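PDB 6TEQ: galactokinase, which probably phosphorylates galactose at the expense of ATP, as a GHMP-family sugar kinase, and is seen here holding 2-deoxy-2-fluoro-galactose. Local coordinates for residues A[58-63]-A[404-410]; A[135-139]-A[370-374]; A[234-240]-A[399-404]; A[345-350]-A[392-398]. All coordinates share one frame; numbering follows the deposited sequence.

In the fold
Interactions 2 and 3 lie at the heart of the group, their centres about 7 Å apart, both reaching the five-stranded sheet in which strand 230-236 runs between strands 372-378 and 402-404. Interaction 4 packs two helices of the C-terminal GHMP region about 10 Å from interaction 3, centre to centre. Interaction 1 continues from strand 402-404, shares Leu404 with interaction 3, and carries the chain to strand 54-70 of the other sheet; its centre is about 14 Å from that of interaction 2 and 17 Å from that of interaction 3. Interactions 2, 3 and 4 fall between its segments in sequence. The late chain thus bridges both sheets beside the nucleotide-binding loop, whose Leu139 packs on Leu404 and Leu60.

Interaction 1 (A[58-63]-A[404-410]); sequences IALPHR and LPAFAAA
With CG anti to the carbonyl carbon (chi1 -62°), His62 turns its ring toward Leu404, whose CG takes the same disposition (chi1 -69°). They meet in a CH-pi contact: Leu404 CD2 sits over the middle of the His62 ring, 3.7 Å from its centroid. Pro405 O lies at the edge of that ring, 3.2 Å from His62 CE1, while NE2 is taken up by Ile7 O. A second CH-pi contact places Pro61 CG over one face of the Phe407 ring, 4.2 Å from its centroid. Leu60 sends CD2 to the Ala406 methyl CB, at 3.6 Å.

The backbones are joined by Ala409 N, which donates to Ala59 O at 2.8 Å. One water links Ala59 N with Ala409 O; another gathers Leu60 O, Arg63 NH1 and Ala410 O. Arg63 also forms a salt bridge with Glu415.

The contact joins the galactose-binding signature region of galactokinases to the loop leaving the other sheet. Strand 54-70 turns a corner at Pro61, and that loop touches both sides of it, Ala59 and His62. Strand 33-42 packs on Ile58 through Val41 and on Ala59 and Arg63 through Pro38; strand 230-236 touches Ile58 and Ala406 through Leu232 and Val234.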
loop_
_atom_site.group_PDB
_atom_site.type_symbol
_atom_site.label_atom_id
_atom_site.label_comp_id
_atom_site.label_asym_id
_atom_site.label_seq_id
_atom_site.Cartn_x
_atom_site.Cartn_y
_atom_site.Cartn_z
ATOM N N ILE A 58 4.432 6.728 -1.831
ATOM C CA ILE A 58 4.619 7.670 -0.701
ATOM C C ILE A 58 3.827 7.140 0.469
ATOM O O ILE A 58 2.791 6.434 0.271
ATOM C CB ILE A 58 4.204 9.097 -1.065
ATOM C CG1 ILE A 58 2.735 9.198 -1.450
ATOM C CG2 ILE A 58 5.117 9.631 -2.147
ATOM C CD1 ILE A 58 2.193 10.581 -1.480
ATOM N N ALA A 59 4.282 7.507 1.646
ATOM C CA ALA A 59 3.532 7.209 2.873
ATOM C C ALA A 59 2.559 8.363 3.084
ATOM O O ALA A 59 2.958 9.567 3.003
ATOM C CB ALA A 59 4.463 7.077 4.033
ATOM N N LEU A 60 1.310 8.054 3.387
ATOM C CA LEU A 60 0.340 9.088 3.773
ATOM C C LEU A 60 0.611 9.606 5.188
ATOM O O LEU A 60 1.218 8.938 6.021
ATOM C CB LEU A 60 -1.064 8.521 3.661
ATOM C CG LEU A 60 -1.593 8.300 2.258
ATOM C CD1 LEU A 60 -2.867 7.509 2.381
ATOM C CD2 LEU A 60 -1.866 9.632 1.582
ATOM N N PRO A 61 0.074 10.786 5.550
ATOM C CA PRO A 61 0.140 11.199 6.937
ATOM C C PRO A 61 -0.782 10.357 7.831
ATOM O O PRO A 61 -0.615 10.322 9.038
ATOM C CB PRO A 61 -0.392 12.606 6.876
ATOM C CG PRO A 61 -1.177 12.748 5.605
ATOM C CD PRO A 61 -0.531 11.785 4.656
ATOM N N HIS A 62 -1.742 9.699 7.214
ATOM C CA HIS A 62 -2.764 8.860 7.881
ATOM C C HIS A 62 -2.065 7.601 8.382
ATOM O O HIS A 62 -1.426 6.881 7.574
ATOM C CB HIS A 62 -3.870 8.448 6.917
ATOM C CG HIS A 62 -4.601 9.625 6.386
ATOM N ND1 HIS A 62 -4.001 10.464 5.465
ATOM C CD2 HIS A 62 -5.827 10.127 6.662
ATOM C CE1 HIS A 62 -4.835 11.472 5.212
ATOM N NE2 HIS A 62 -5.978 11.260 5.903
ATOM N N ARG A 63 -2.174 7.302 9.670
ATOM C CA ARG A 63 -1.476 6.206 10.334
ATOM C C ARG A 63 -2.450 5.345 11.127
ATOM O O ARG A 63 -3.526 5.860 11.596
ATOM C CB ARG A 63 -0.365 6.738 11.195
ATOM C CG ARG A 63 0.713 7.491 10.393
ATOM C CD ARG A 63 1.526 8.471 11.206
ATOM N NE ARG A 63 2.597 7.903 12.031
ATOM C CZ ARG A 63 3.793 7.513 11.607
ATOM N NH1 ARG A 63 4.112 7.572 10.326
ATOM N NH2 ARG A 63 4.695 7.101 12.485
ATOM N N LEU A 404 -9.003 12.612 0.910
ATOM C CA LEU A 404 -8.000 12.684 1.994
ATOM C C LEU A 404 -6.954 13.678 1.528
ATOM O O LEU A 404 -6.529 13.596 0.374
ATOM C CB LEU A 404 -7.280 11.330 2.166
ATOM C CG LEU A 404 -7.932 10.069 2.692
ATOM C CD1 LEU A 404 -8.818 9.506 1.635
ATOM C CD2 LEU A 404 -6.802 9.061 3.007
ATOM N N PRO A 405 -6.434 14.551 2.418
ATOM C CA PRO A 405 -5.221 15.288 2.123
ATOM C C PRO A 405 -4.075 14.295 1.982
ATOM O O PRO A 405 -4.091 13.232 2.622
ATOM C CB PRO A 405 -5.023 16.188 3.322
ATOM C CG PRO A 405 -5.697 15.437 4.437
ATOM C CD PRO A 405 -6.894 14.758 3.788
ATOM N N ALA A 406 -3.110 14.670 1.171
ATOM C CA ALA A 406 -2.006 13.740 0.871
ATOM C C ALA A 406 -0.745 14.521 0.555
ATOM O O ALA A 406 -0.767 15.428 -0.245
ATOM C CB ALA A 406 -2.382 12.760 -0.207
ATOM N N PHE A 407 0.345 13.988 1.041
ATOM C CA PHE A 407 1.706 14.436 0.718
ATOM C C PHE A 407 2.605 13.307 1.189
ATOM O O PHE A 407 2.148 12.462 1.984
ATOM C CB PHE A 407 2.001 15.759 1.404
ATOM C CG PHE A 407 1.643 15.791 2.868
ATOM C CD1 PHE A 407 2.534 15.394 3.849
ATOM C CD2 PHE A 407 0.398 16.308 3.240
ATOM C CE1 PHE A 407 2.156 15.451 5.194
ATOM C CE2 PHE A 407 0.028 16.366 4.580
ATOM C CZ PHE A 407 0.910 15.934 5.556
ATOM N N ALA A 408 3.848 13.365 0.830
ATOM C CA ALA A 408 4.816 12.336 1.213
ATOM C C ALA A 408 5.221 12.576 2.661
ATOM O O ALA A 408 5.880 13.582 3.010
ATOM C CB ALA A 408 6.004 12.375 0.289
ATOM N N ALA A 409 4.831 11.644 3.517
ATOM C CA ALA A 409 4.987 11.681 4.980
ATOM C C ALA A 409 5.967 10.605 5.438
ATOM O O ALA A 409 6.538 9.865 4.636
ATOM C CB ALA A 409 3.618 11.550 5.626
ATOM N N ALA A 410 6.268 10.641 6.738
ATOM C CA ALA A 410 7.239 9.751 7.386
ATOM C C ALA A 410 6.724 8.325 7.490
ATOM O O ALA A 410 5.479 8.050 7.450
ATOM C CB ALA A 410 7.548 10.336 8.762
HETATM O O HOH W 1 6.537 9.329 1.861
HETATM O O HOH W 2 3.106 9.137 8.001
#

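Interaction 2 (A[135-139]-A[370-374]); sequences LGSGL and GGSII
Gly136 meets Gly371 first: its carbonyl oxygen lies 3.7 Å from Gly371 CA, and a water bridges Gly136 O to Gly371 N. The same carbonyl accepts from His241. At Ser137 the contact becomes direct. Ser372 OG donates to Ser137 O over 2.6 Å, arriving in the carbonyl plane on a lone pair, with a C=O...OG angle of 136°. Ser372 can do this because its OG stands anti to the carbonyl carbon, beside its own backbone N (chi1 -54°). A second water bridges Ser137 O and Ser372 N.

Ser137 OG faces its own loop, accepting from Leu139 N in an ST turn and bonding to Pro134 O. Gly138, with positive phi, carries the chain past Gly371, and its carbonyl is held by Arg40. Leu139 then brings CG to 3.8 Å from Ser372 OG, laying an apolar flank against the hydroxyl.

Gly136 and Gly138 bind ADP in another structure of this protein, in the glycine-rich loop characteristic of GHMP kinases. Gripped by one hydroxyl and two waters, this loop is pinned through its backbone carbonyls to Gly371 and Ser372, near the start of strand 372-378, a polar attachment that probably helps fix its course even without nucleotide.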
loop_
_atom_site.group_PDB
_atom_site.type_symbol
_atom_site.label_atom_id
_atom_site.label_comp_id
_atom_site.label_asym_id
_atom_site.label_seq_id
_atom_site.Cartn_x
_atom_site.Cartn_y
_atom_site.Cartn_z
ATOM N N LEU A 135 -10.896 2.409 5.685
ATOM C CA LEU A 135 -11.186 1.011 5.361
ATOM C C LEU A 135 -11.706 0.938 3.919
ATOM O O LEU A 135 -12.494 1.823 3.526
ATOM C CB LEU A 135 -12.216 0.471 6.357
ATOM C CG LEU A 135 -11.682 0.378 7.783
ATOM C CD1 LEU A 135 -12.780 0.020 8.770
ATOM C CD2 LEU A 135 -10.536 -0.636 7.851
ATOM N N GLY A 136 -11.229 -0.046 3.172
ATOM C CA GLY A 136 -11.684 -0.351 1.799
ATOM C C GLY A 136 -11.193 0.639 0.767
ATOM O O GLY A 136 -11.462 0.448 -0.426
ATOM N N SER A 137 -10.354 1.576 1.186
ATOM C CA SER A 137 -9.840 2.636 0.275
ATOM C C SER A 137 -8.689 2.164 -0.608
ATOM O O SER A 137 -8.298 2.946 -1.495
ATOM C CB SER A 137 -9.409 3.808 1.119
ATOM O OG SER A 137 -8.241 3.484 1.877
ATOM N N GLY A 138 -8.115 0.973 -0.397
ATOM C CA GLY A 138 -6.941 0.572 -1.172
ATOM C C GLY A 138 -5.712 1.392 -0.784
ATOM O O GLY A 138 -4.783 1.478 -1.570
ATOM N N LEU A 139 -5.712 2.012 0.399
ATOM C CA LEU A 139 -4.571 2.811 0.873
ATOM C C LEU A 139 -3.775 2.038 1.937
ATOM O O LEU A 139 -2.979 2.654 2.664
ATOM C CB LEU A 139 -5.088 4.156 1.354
ATOM C CG LEU A 139 -5.838 4.941 0.279
ATOM C CD1 LEU A 139 -6.366 6.217 0.894
ATOM C CD2 LEU A 139 -4.927 5.273 -0.867
ATOM N N GLY A 370 -11.791 -1.342 -7.104
ATOM C CA GLY A 370 -12.386 -0.467 -6.108
ATOM C C GLY A 370 -11.327 0.425 -5.540
ATOM O O GLY A 370 -10.224 0.462 -6.128
ATOM N N GLY A 371 -11.658 1.123 -4.454
ATOM C CA GLY A 371 -10.674 1.892 -3.704
ATOM C C GLY A 371 -10.544 3.290 -4.237
ATOM O O GLY A 371 -11.545 3.959 -4.480
ATOM N N SER A 372 -9.295 3.736 -4.350
ATOM C CA SER A 372 -9.025 5.184 -4.509
ATOM C C SER A 372 -8.394 5.529 -5.855
ATOM O O SER A 372 -7.675 4.697 -6.471
ATOM C CB SER A 372 -8.173 5.733 -3.388
ATOM O OG SER A 372 -8.699 5.454 -2.112
ATOM N N ILE A 373 -8.599 6.776 -6.236
ATOM C CA ILE A 373 -7.853 7.440 -7.303
ATOM C C ILE A 373 -6.974 8.499 -6.689
ATOM O O ILE A 373 -7.230 9.034 -5.610
ATOM C CB ILE A 373 -8.763 7.992 -8.433
ATOM C CG1 ILE A 373 -9.545 9.249 -8.046
ATOM C CG2 ILE A 373 -9.653 6.939 -9.000
ATOM C CD1 ILE A 373 -9.690 10.147 -9.188
ATOM N N ILE A 374 -5.981 8.881 -7.466
ATOM C CA ILE A 374 -5.110 10.019 -7.185
ATOM C C ILE A 374 -5.044 10.878 -8.436
ATOM O O ILE A 374 -5.216 10.415 -9.549
ATOM C CB ILE A 374 -3.733 9.563 -6.715
ATOM C CG1 ILE A 374 -2.934 8.952 -7.849
ATOM C CG2 ILE A 374 -3.878 8.647 -5.499
ATOM C CD1 ILE A 374 -1.556 8.465 -7.476
HETATM O O HOH W 3 -13.767 1.289 -2.603
HETATM O O HOH W 4 -6.766 2.511 -3.823
#

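Interaction 3 (A[234-240]-A[399-404]); sequences VVDTQAP and NAPRAL
Asp236 and Arg402 lie side by side and point the same way from neighbouring antiparallel strands. Arg402 presents NE and NH2 side-on, and both donate to one oxygen, Asp236 OD2, which is 2.8 Å from NE and 3.0 Å from NH2. OD2 lies in the guanidinium plane, but the carboxylate is turned 46° against it: NE comes from above the carboxylate plane, whereas NH2 approaches nearly along the C-O bond. The extended Arg402 chain starts with CG between the backbone N and the carbonyl carbon (chi1 62°), which carries the guanidinium alongside the aspartate.

The side chain of Gln238 crosses that of Arg402 at about a right angle, its amide stacked over one guanidinium face with the planes 14° apart. Asn399 holds the backbone of the same residue, ND2 donating to Gln238 O at 2.9 Å. On the sheet face bearing Val235 and Ala403, Val235 CG1 packs 3.7 Å from Pro401 CB, the two side chains again pointing the same way.

Beneath these groups the strands are laced by Asp236 N to Arg402 O (2.7 Å), Arg402 N to Asp236 O (3.0 Å) and Leu404 N to Val234 O. Strand 372-378 borders strand 230-236 on its other side.

Asp236 is fixed at both oxygens: OD2 carries the salt bridge, while OD1 accepts from Gln238 N in an Asx turn. Two donors on OD2 probably stabilise the charged carboxylate; the ion pair ties the two strands together, while the Asx turn anchors the chain where it leaves the sheet.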
loop_
_atom_site.group_PDB
_atom_site.type_symbol
_atom_site.label_atom_id
_atom_site.label_comp_id
_atom_site.label_asym_id
_atom_site.label_seq_id
_atom_site.Cartn_x
_atom_site.Cartn_y
_atom_site.Cartn_z
ATOM N N VAL A 234 -6.446 12.805 -3.395
ATOM C CA VAL A 234 -6.718 11.368 -3.200
ATOM C C VAL A 234 -8.210 11.213 -2.889
ATOM O O VAL A 234 -8.665 11.923 -1.984
ATOM C CB VAL A 234 -5.844 10.794 -2.087
ATOM C CG1 VAL A 234 -6.239 9.327 -1.819
ATOM C CG2 VAL A 234 -4.399 10.955 -2.426
ATOM N N VAL A 235 -8.924 10.406 -3.686
ATOM C CA VAL A 235 -10.362 10.224 -3.498
ATOM C C VAL A 235 -10.610 8.749 -3.347
ATOM O O VAL A 235 -10.334 7.979 -4.280
ATOM C CB VAL A 235 -11.183 10.827 -4.667
ATOM C CG1 VAL A 235 -12.666 10.458 -4.516
ATOM C CG2 VAL A 235 -10.963 12.318 -4.761
ATOM N N ASP A 236 -11.116 8.367 -2.208
ATOM C CA ASP A 236 -11.625 7.014 -1.959
ATOM C C ASP A 236 -13.025 6.908 -2.550
ATOM O O ASP A 236 -13.954 7.625 -2.144
ATOM C CB ASP A 236 -11.609 6.754 -0.463
ATOM C CG ASP A 236 -12.258 5.446 -0.026
ATOM O OD1 ASP A 236 -12.575 4.606 -0.878
ATOM O OD2 ASP A 236 -12.428 5.313 1.175
ATOM N N THR A 237 -13.188 6.103 -3.582
ATOM C CA THR A 237 -14.492 5.974 -4.264
ATOM C C THR A 237 -15.551 5.418 -3.321
ATOM O O THR A 237 -16.712 5.674 -3.591
ATOM C CB THR A 237 -14.460 5.095 -5.513
ATOM O OG1 THR A 237 -14.167 3.728 -5.160
ATOM C CG2 THR A 237 -13.470 5.683 -6.507
ATOM N N GLN A 238 -15.165 4.711 -2.279
ATOM C CA GLN A 238 -16.127 3.952 -1.441
ATOM C C GLN A 238 -16.968 2.995 -2.304
ATOM O O GLN A 238 -18.096 2.637 -1.861
ATOM C CB GLN A 238 -16.956 4.925 -0.604
ATOM C CG GLN A 238 -16.080 5.794 0.271
ATOM C CD GLN A 238 -16.827 6.343 1.457
ATOM O OE1 GLN A 238 -17.467 7.393 1.420
ATOM N NE2 GLN A 238 -16.875 5.492 2.465
ATOM N N ALA A 239 -16.458 2.567 -3.476
ATOM C CA ALA A 239 -17.197 1.619 -4.337
ATOM C C ALA A 239 -17.197 0.324 -3.562
ATOM O O ALA A 239 -16.154 -0.012 -2.928
ATOM C CB ALA A 239 -16.561 1.387 -5.659
ATOM N N PRO A 240 -18.325 -0.434 -3.648
ATOM C CA PRO A 240 -18.459 -1.678 -2.904
ATOM C C PRO A 240 -17.455 -2.649 -3.533
ATOM O O PRO A 240 -17.430 -2.799 -4.745
ATOM C CB PRO A 240 -19.918 -2.069 -3.148
ATOM C CG PRO A 240 -20.219 -1.514 -4.509
ATOM C CD PRO A 240 -19.533 -0.162 -4.478
ATOM N N ASN A 399 -22.366 5.311 -4.384
ATOM C CA ASN A 399 -22.077 5.732 -2.990
ATOM C C ASN A 399 -21.257 7.011 -3.054
ATOM O O ASN A 399 -20.417 7.119 -3.996
ATOM C CB ASN A 399 -21.255 4.702 -2.195
ATOM C CG ASN A 399 -21.849 3.318 -2.205
ATOM O OD1 ASN A 399 -23.072 3.183 -2.281
ATOM N ND2 ASN A 399 -20.993 2.290 -2.080
ATOM N N ALA A 400 -21.445 7.924 -2.104
ATOM C CA ALA A 400 -20.611 9.135 -2.019
ATOM C C ALA A 400 -19.162 8.752 -1.869
ATOM O O ALA A 400 -18.827 7.897 -1.048
ATOM C CB ALA A 400 -21.008 10.004 -0.885
ATOM N N PRO A 401 -18.242 9.468 -2.545
ATOM C CA PRO A 401 -16.823 9.267 -2.274
ATOM C C PRO A 401 -16.413 10.074 -1.046
ATOM O O PRO A 401 -17.165 10.968 -0.579
ATOM C CB PRO A 401 -16.190 9.768 -3.572
ATOM C CG PRO A 401 -17.074 10.898 -3.970
ATOM C CD PRO A 401 -18.470 10.479 -3.585
ATOM N N ARG A 402 -15.141 9.895 -0.670
ATOM C CA ARG A 402 -14.529 10.783 0.348
ATOM C C ARG A 402 -13.105 11.040 -0.097
ATOM O O ARG A 402 -12.522 10.190 -0.797
ATOM C CB ARG A 402 -14.631 10.186 1.739
ATOM C CG ARG A 402 -13.908 8.876 1.877
ATOM C CD ARG A 402 -14.322 8.142 3.168
ATOM N NE ARG A 402 -13.792 6.824 3.140
ATOM C CZ ARG A 402 -14.080 5.908 4.034
ATOM N NH1 ARG A 402 -14.784 6.263 5.106
ATOM N NH2 ARG A 402 -13.605 4.685 3.874
ATOM N N ALA A 403 -12.528 12.113 0.352
ATOM C CA ALA A 403 -11.191 12.505 -0.055
ATOM C C ALA A 403 -10.300 12.582 1.165
ATOM O O ALA A 403 -10.737 12.494 2.287
ATOM C CB ALA A 403 -11.262 13.818 -0.812
ATOM N N LEU A 404 -9.003 12.612 0.910
ATOM C CA LEU A 404 -8.000 12.684 1.994
ATOM C C LEU A 404 -6.954 13.678 1.528
ATOM O O LEU A 404 -6.529 13.596 0.374
ATOM C CB LEU A 404 -7.280 11.330 2.166
ATOM C CG LEU A 404 -7.932 10.069 2.692
ATOM C CD1 LEU A 404 -8.818 9.506 1.635
ATOM C CD2 LEU A 404 -6.802 9.061 3.007
HETATM O O HOH W 5 -5.856 15.321 -1.486
HETATM O O HOH W 6 -18.980 4.955 -4.931
#

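Interaction 4 (A[345-350]-A[392-398]); sequences PELDIA and RFEKEGF
Glu346 meets both phenylalanines of segment 392-398. Its CB lies 3.8 Å from Phe393 CZ. CG comes next, over the centre of the Phe398 ring in a CH-pi contact 3.7 Å from the centroid. The chain then bends at chi2 (92°), and at the tip OE2 passes 4.0 Å from Phe398 CD1, with the carboxylate tilted 31° from the ring plane. Glu396 CB covers the opposite face of Phe398, sandwiching the ring between aliphatic carbons of two glutamates.

Phe398 reaches this place after helix 382-396 ends in a Schellman motif: Gly397 takes positive phi, Phe398 N bonds back to Phe393 O, and Gly397 N to Glu394 O. The turn folds the Phe398 ring back toward helix 345-356, whose short segment runs at 137° to that of the other helix, the axes 11.1 Å apart. These helices belong to the C-terminal GHMP region, and this contact lies away from the sugar and nucleotide sites.

Ile349, three residues further along helix 345-356, touches the edge of the Phe398 ring with CD1, 3.6 Å from CE2, while its CG2 sits over the centre of the Arg392 guanidinium, 3.6 Å from CZ. That guanidinium is kept in position by Glu396, whose OE2 accepts from Arg392 NE at 2.8 Å on its anti lone pair. Deeper in, Phe393 turns its edge to Glu346 O, and Ala350 CB comes within 4.1 Å of Phe393 CZ.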
loop_
_atom_site.group_PDB
_atom_site.type_symbol
_atom_site.label_atom_id
_atom_site.label_comp_id
_atom_site.label_asym_id
_atom_site.label_seq_id
_atom_site.Cartn_x
_atom_site.Cartn_y
_atom_site.Cartn_z
ATOM N N PRO A 345 -16.228 1.048 -12.714
ATOM C CA PRO A 345 -16.739 2.333 -13.194
ATOM C C PRO A 345 -16.436 3.491 -12.255
ATOM O O PRO A 345 -16.195 4.571 -12.763
ATOM C CB PRO A 345 -18.245 2.073 -13.318
ATOM C CG PRO A 345 -18.248 0.617 -13.731
ATOM C CD PRO A 345 -17.198 -0.051 -12.861
ATOM N N GLU A 346 -16.535 3.284 -10.936
ATOM C CA GLU A 346 -16.317 4.396 -9.996
ATOM C C GLU A 346 -14.888 4.936 -10.198
ATOM O O GLU A 346 -14.677 6.150 -10.101
ATOM C CB GLU A 346 -16.585 3.953 -8.564
ATOM C CG GLU A 346 -18.034 3.577 -8.306
ATOM C CD GLU A 346 -18.389 2.110 -8.485
ATOM O OE1 GLU A 346 -17.727 1.387 -9.269
ATOM O OE2 GLU A 346 -19.386 1.690 -7.841
ATOM N N LEU A 347 -13.899 4.049 -10.314
ATOM C CA LEU A 347 -12.523 4.526 -10.499
ATOM C C LEU A 347 -12.457 5.277 -11.838
ATOM O O LEU A 347 -11.824 6.349 -11.914
ATOM C CB LEU A 347 -11.531 3.379 -10.513
ATOM C CG LEU A 347 -11.358 2.600 -9.214
ATOM C CD1 LEU A 347 -10.505 1.381 -9.469
ATOM C CD2 LEU A 347 -10.748 3.502 -8.132
ATOM N N ASP A 348 -13.002 4.666 -12.906
ATOM C CA ASP A 348 -12.798 5.235 -14.262
ATOM C C ASP A 348 -13.506 6.585 -14.377
ATOM O O ASP A 348 -12.980 7.511 -14.986
ATOM C CB ASP A 348 -13.245 4.266 -15.341
ATOM C CG ASP A 348 -12.355 3.048 -15.360
ATOM O OD1 ASP A 348 -11.236 3.143 -14.828
ATOM O OD2 ASP A 348 -12.817 2.061 -15.896
ATOM N N ILE A 349 -14.683 6.689 -13.789
ATOM C CA ILE A 349 -15.461 7.964 -13.847
ATOM C C ILE A 349 -14.796 9.041 -12.965
ATOM O O ILE A 349 -14.624 10.174 -13.437
ATOM C CB ILE A 349 -16.926 7.699 -13.490
ATOM C CG1 ILE A 349 -17.609 6.894 -14.584
ATOM C CG2 ILE A 349 -17.644 9.038 -13.205
ATOM C CD1 ILE A 349 -18.945 6.294 -14.208
ATOM N N ALA A 350 -14.282 8.683 -11.798
ATOM C CA ALA A 350 -13.554 9.674 -10.982
ATOM C C ALA A 350 -12.363 10.198 -11.788
ATOM O O ALA A 350 -12.083 11.387 -11.749
ATOM C CB ALA A 350 -13.129 9.067 -9.674
ATOM N N ARG A 392 -20.824 14.080 -9.565
ATOM C CA ARG A 392 -20.993 13.108 -10.651
ATOM C C ARG A 392 -21.404 11.725 -10.098
ATOM O O ARG A 392 -22.228 11.035 -10.712
ATOM C CB ARG A 392 -19.689 12.995 -11.420
ATOM C CG ARG A 392 -19.708 11.902 -12.459
ATOM C CD ARG A 392 -20.731 12.107 -13.590
ATOM N NE ARG A 392 -20.487 11.084 -14.612
ATOM C CZ ARG A 392 -19.508 11.124 -15.518
ATOM N NH1 ARG A 392 -18.671 12.121 -15.573
ATOM N NH2 ARG A 392 -19.294 10.140 -16.348
ATOM N N PHE A 393 -20.809 11.300 -9.012
ATOM C CA PHE A 393 -21.164 10.031 -8.357
ATOM C C PHE A 393 -22.662 10.019 -8.046
ATOM O O PHE A 393 -23.317 8.980 -8.268
ATOM C CB PHE A 393 -20.263 9.829 -7.152
ATOM C CG PHE A 393 -18.989 9.070 -7.457
ATOM C CD1 PHE A 393 -18.317 9.253 -8.653
ATOM C CD2 PHE A 393 -18.437 8.245 -6.512
ATOM C CE1 PHE A 393 -17.138 8.556 -8.911
ATOM C CE2 PHE A 393 -17.271 7.549 -6.777
ATOM C CZ PHE A 393 -16.622 7.734 -7.963
ATOM N N GLU A 394 -23.173 11.082 -7.447
ATOM C CA GLU A 394 -24.602 11.161 -7.115
ATOM C C GLU A 394 -25.437 11.042 -8.394
ATOM O O GLU A 394 -26.399 10.284 -8.407
ATOM C CB GLU A 394 -24.885 12.430 -6.331
ATOM C CG GLU A 394 -26.348 12.503 -5.942
ATOM C CD GLU A 394 -26.845 11.482 -4.935
ATOM O OE1 GLU A 394 -26.012 10.705 -4.406
ATOM O OE2 GLU A 394 -28.073 11.497 -4.690
ATOM N N LYS A 395 -25.072 11.733 -9.473
ATOM C CA LYS A 395 -25.795 11.595 -10.759
ATOM C C LYS A 395 -25.775 10.137 -11.216
ATOM O O LYS A 395 -26.753 9.724 -11.777
ATOM C CB LYS A 395 -25.134 12.347 -11.885
ATOM C CG LYS A 395 -25.626 13.740 -12.106
ATOM C CD LYS A 395 -24.888 14.373 -13.245
ATOM C CE LYS A 395 -25.687 14.455 -14.511
ATOM N NZ LYS A 395 -24.926 15.296 -15.466
ATOM N N GLU A 396 -24.660 9.426 -10.992
ATOM C CA GLU A 396 -24.463 8.020 -11.451
ATOM C C GLU A 396 -25.194 7.021 -10.545
ATOM O O GLU A 396 -25.224 5.851 -10.858
ATOM C CB GLU A 396 -22.969 7.656 -11.463
ATOM C CG GLU A 396 -22.207 8.388 -12.543
ATOM C CD GLU A 396 -22.477 8.003 -13.988
ATOM O OE1 GLU A 396 -23.058 6.932 -14.191
ATOM O OE2 GLU A 396 -22.119 8.802 -14.918
ATOM N N GLY A 397 -25.660 7.441 -9.385
ATOM C CA GLY A 397 -26.237 6.546 -8.372
ATOM C C GLY A 397 -25.204 5.785 -7.558
ATOM O O GLY A 397 -25.594 4.815 -6.890
ATOM N N PHE A 398 -23.967 6.289 -7.502
ATOM C CA PHE A 398 -22.866 5.665 -6.739
ATOM C C PHE A 398 -22.928 6.118 -5.278
ATOM O O PHE A 398 -23.450 7.190 -4.981
ATOM C CB PHE A 398 -21.505 6.033 -7.327
ATOM C CG PHE A 398 -21.237 5.624 -8.740
ATOM C CD1 PHE A 398 -21.859 4.514 -9.302
ATOM C CD2 PHE A 398 -20.260 6.274 -9.486
ATOM C CE1 PHE A 398 -21.555 4.082 -10.582
ATOM C CE2 PHE A 398 -19.971 5.837 -10.785
ATOM C CZ PHE A 398 -20.628 4.749 -11.330
#